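Local coordinates for protein UDP-N-Acetylglucosamine 2-Epimerase (Thermus thermophilus, PDB 1V4V) that probably interconverts UDP-N-acetylglucosamine and its 2-epimer UDP-N-acetylmannosamine, working as a homodimer of two-domain subunits, at residues L37-G42 / E59-D64. Sequence-based numbering, arbitrary orientation.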
ATOM      1  N   LEU A  37     -16.910 -15.185  -7.738  1.00 25.77           N
ATOM      2  CA  LEU A  37     -16.400 -15.301  -9.098  1.00 26.08           C
ATOM      3  C   LEU A  37     -14.884 -15.372  -9.020  1.00 24.31           C
ATOM      4  O   LEU A  37     -14.282 -14.859  -8.074  1.00 23.90           O
ATOM      5  CB  LEU A  37     -16.800 -14.089  -9.937  1.00 26.72           C
ATOM      6  CG  LEU A  37     -18.289 -13.835 -10.179  1.00 29.40           C
ATOM      7  CD1 LEU A  37     -18.437 -12.508 -10.903  1.00 28.70           C
ATOM      8  CD2 LEU A  37     -18.896 -14.972 -10.997  1.00 29.06           C
ATOM      9  N   VAL A  38     -14.268 -15.996 -10.016  1.00 24.41           N
ATOM     10  CA  VAL A  38     -12.816 -16.122 -10.036  1.00 25.51           C
ATOM     11  C   VAL A  38     -12.170 -15.450 -11.237  1.00 24.88           C
ATOM     12  O   VAL A  38     -12.536 -15.706 -12.387  1.00 25.83           O
ATOM     13  CB  VAL A  38     -12.385 -17.612 -10.016  1.00 24.76           C
ATOM     14  CG1 VAL A  38     -10.884 -17.736 -10.254  1.00 25.99           C
ATOM     15  CG2 VAL A  38     -12.751 -18.235  -8.684  1.00 22.94           C
ATOM     16  N   LEU A  39     -11.204 -14.583 -10.951  1.00 24.09           N
ATOM     17  CA  LEU A  39     -10.444 -13.889 -11.979  1.00 23.05           C
ATOM     18  C   LEU A  39      -9.012 -14.394 -11.854  1.00 23.35           C
ATOM     19  O   LEU A  39      -8.369 -14.153 -10.835  1.00 22.45           O
ATOM     20  CB  LEU A  39     -10.455 -12.373 -11.742  1.00 23.82           C
ATOM     21  CG  LEU A  39      -9.475 -11.562 -12.601  1.00 24.26           C
ATOM     22  CD1 LEU A  39      -9.842 -11.680 -14.075  1.00 25.24           C
ATOM     23  CD2 LEU A  39      -9.497 -10.105 -12.163  1.00 25.09           C
ATOM     24  N   LEU A  40      -8.523 -15.115 -12.859  1.00 23.25           N
ATOM     25  CA  LEU A  40      -7.146 -15.602 -12.816  1.00 23.96           C
ATOM     26  C   LEU A  40      -6.247 -14.464 -13.264  1.00 25.28           C
ATOM     27  O   LEU A  40      -6.579 -13.739 -14.201  1.00 25.89           O
ATOM     28  CB  LEU A  40      -6.965 -16.821 -13.727  1.00 26.58           C
ATOM     29  CG  LEU A  40      -7.828 -18.028 -13.340  1.00 27.58           C
ATOM     30  CD1 LEU A  40      -7.409 -19.239 -14.164  1.00 28.41           C
ATOM     31  CD2 LEU A  40      -7.673 -18.320 -11.850  1.00 28.27           C
ATOM     32  N   THR A  41      -5.101 -14.316 -12.604  1.00 26.96           N
ATOM     33  CA  THR A  41      -4.190 -13.221 -12.913  1.00 26.69           C
ATOM     34  C   THR A  41      -2.758 -13.655 -13.235  1.00 28.00           C
ATOM     35  O   THR A  41      -1.866 -12.812 -13.353  1.00 28.05           O
ATOM     36  CB  THR A  41      -4.128 -12.244 -11.718  1.00 26.95           C
ATOM     37  OG1 THR A  41      -3.601 -12.933 -10.576  1.00 27.23           O
ATOM     38  CG2 THR A  41      -5.512 -11.718 -11.370  1.00 26.17           C
ATOM     39  N   GLY A  42      -2.546 -14.959 -13.382  1.00 28.04           N
ATOM     40  CA  GLY A  42      -1.215 -15.477 -13.648  1.00 29.74           C
ATOM     41  C   GLY A  42      -0.859 -15.875 -15.071  1.00 33.08           C
ATOM     42  O   GLY A  42      -1.594 -15.592 -16.024  1.00 31.12           O
ATOM     43  N   GLU A  59     -12.826 -20.962 -13.426  1.00 33.18           N
ATOM     44  CA  GLU A  59     -12.590 -19.520 -13.414  1.00 32.82           C
ATOM     45  C   GLU A  59     -13.625 -18.847 -14.299  1.00 32.34           C
ATOM     46  O   GLU A  59     -14.193 -19.474 -15.194  1.00 32.75           O
ATOM     47  CB  GLU A  59     -11.172 -19.171 -13.894  1.00 36.12           C
ATOM     48  CG  GLU A  59     -11.014 -18.878 -15.385  1.00 36.88           C
ATOM     49  CD  GLU A  59     -10.857 -20.128 -16.219  1.00 39.40           C
ATOM     50  OE1 GLU A  59     -10.541 -20.003 -17.422  1.00 40.23           O
ATOM     51  OE2 GLU A  59     -11.042 -21.234 -15.672  1.00 42.62           O
ATOM     52  N   ASP A  60     -13.869 -17.569 -14.043  1.00 31.42           N
ATOM     53  CA  ASP A  60     -14.842 -16.803 -14.808  1.00 31.39           C
ATOM     54  C   ASP A  60     -14.176 -15.902 -15.836  1.00 31.39           C
ATOM     55  O   ASP A  60     -14.759 -15.599 -16.875  1.00 31.60           O
ATOM     56  CB  ASP A  60     -15.694 -15.967 -13.855  1.00 30.88           C
ATOM     57  CG  ASP A  60     -16.587 -16.821 -12.981  1.00 33.84           C
ATOM     58  OD1 ASP A  60     -17.604 -17.335 -13.494  1.00 33.29           O
ATOM     59  OD2 ASP A  60     -16.269 -16.990 -11.787  1.00 33.62           O
ATOM     60  N   ARG A  61     -12.948 -15.483 -15.547  1.00 29.78           N
ATOM     61  CA  ARG A  61     -12.215 -14.606 -16.452  1.00 29.23           C
ATOM     62  C   ARG A  61     -10.714 -14.731 -16.204  1.00 29.42           C
ATOM     63  O   ARG A  61     -10.292 -15.156 -15.130  1.00 26.57           O
ATOM     64  CB  ARG A  61     -12.678 -13.161 -16.245  1.00 31.04           C
ATOM     65  CG  ARG A  61     -12.076 -12.150 -17.207  1.00 36.34           C
ATOM     66  CD  ARG A  61     -12.993 -10.945 -17.360  1.00 37.02           C
ATOM     67  NE  ARG A  61     -12.373  -9.860 -18.116  1.00 39.37           N
ATOM     68  CZ  ARG A  61     -13.044  -8.835 -18.629  1.00 39.91           C
ATOM     69  NH1 ARG A  61     -14.359  -8.761 -18.475  1.00 38.73           N
ATOM     70  NH2 ARG A  61     -12.400  -7.880 -19.288  1.00 40.13           N
ATOM     71  N   ASN A  62      -9.917 -14.374 -17.206  1.00 28.31           N
ATOM     72  CA  ASN A  62      -8.462 -14.445 -17.101  1.00 30.28           C
ATOM     73  C   ASN A  62      -7.834 -13.162 -17.625  1.00 29.30           C
ATOM     74  O   ASN A  62      -8.313 -12.590 -18.601  1.00 27.74           O
ATOM     75  CB  ASN A  62      -7.910 -15.608 -17.933  1.00 32.99           C
ATOM     76  CG  ASN A  62      -8.520 -16.941 -17.564  1.00 39.33           C
ATOM     77  OD1 ASN A  62      -9.701 -17.196 -17.818  1.00 43.87           O
ATOM     78  ND2 ASN A  62      -7.715 -17.806 -16.960  1.00 40.53           N
ATOM     79  N   LEU A  63      -6.763 -12.708 -16.981  1.00 27.94           N
ATOM     80  CA  LEU A  63      -6.071 -11.517 -17.458  1.00 28.67           C
ATOM     81  C   LEU A  63      -5.084 -12.004 -18.516  1.00 29.58           C
ATOM     82  O   LEU A  63      -4.743 -13.183 -18.550  1.00 30.38           O
ATOM     83  CB  LEU A  63      -5.317 -10.826 -16.320  1.00 25.85           C
ATOM     84  CG  LEU A  63      -6.164 -10.233 -15.196  1.00 22.72           C
ATOM     85  CD1 LEU A  63      -5.262  -9.437 -14.245  1.00 25.24           C
ATOM     86  CD2 LEU A  63      -7.244  -9.324 -15.784  1.00 23.40           C
ATOM     87  N   ASP A  64      -4.635 -11.106 -19.383  1.00 31.79           N
ATOM     88  CA  ASP A  64      -3.692 -11.469 -20.434  1.00 32.55           C
ATOM     89  C   ASP A  64      -2.285 -11.152 -19.938  1.00 32.51           C
ATOM     90  O   ASP A  64      -1.874  -9.993 -19.898  1.00 30.00           O
ATOM     91  CB  ASP A  64      -4.018 -10.685 -21.709  1.00 35.02           C
ATOM     92  CG  ASP A  64      -3.208 -11.143 -22.901  1.00 38.72           C
ATOM     93  OD1 ASP A  64      -3.636 -10.876 -24.044  1.00 38.84           O
ATOM     94  OD2 ASP A  64      -2.141 -11.758 -22.702  1.00 41.97           O
TER
HETATM   95  O   HOH W   1      -4.094 -14.594 -16.161  1.00 30.89           O
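Leu39 and Leu40 pair in parallel with Arg61 and Asn62, Leu40 N donating to Arg61 O (2.9 Å) and Leu63 N to Leu40 O (3.0 Å). Where the pairing begins, Val38 O takes two donors, Asp60 N in the carbonyl plane at 2.8 Å and Arg61 N nearly along the C=O axis. The Asp60 carboxylate continues the ladder in place of a backbone carbonyl: with CG beside its own backbone N (chi1 -68°), OD2 accepts from Val38 N through its anti lone pair (2.9 Å), while Leu37 CD2 packs against the same group. This is the edge of the parallel sheet in one Rossmann-like domain of the GT-B fold, where the beta-alpha-beta unit of strand 34-40, helix 45-53 and strand 61-62 ends in the outermost strand. On the face turned to helix 45-53, Leu40 crosses Glu59 at about a right angle, CG lying 3.6 Å from Glu59 CB, and runs beside Asn62. An alanine in place of Leu40 would probably open a gap between Glu59 and Leu48, with Val38 CG1 still against Glu59 CB. Glu59 OE1 itself forms a salt bridge with Arg49. Across the sheet, under helix 72-89, Leu39 CD1 touches Leu63 CD2 (3.9 Å) and Arg61 CB. Thr41 CG2 meets Leu63 CD1. A water bridges Gly42 O and Leu63 O beyond the last backbone bond.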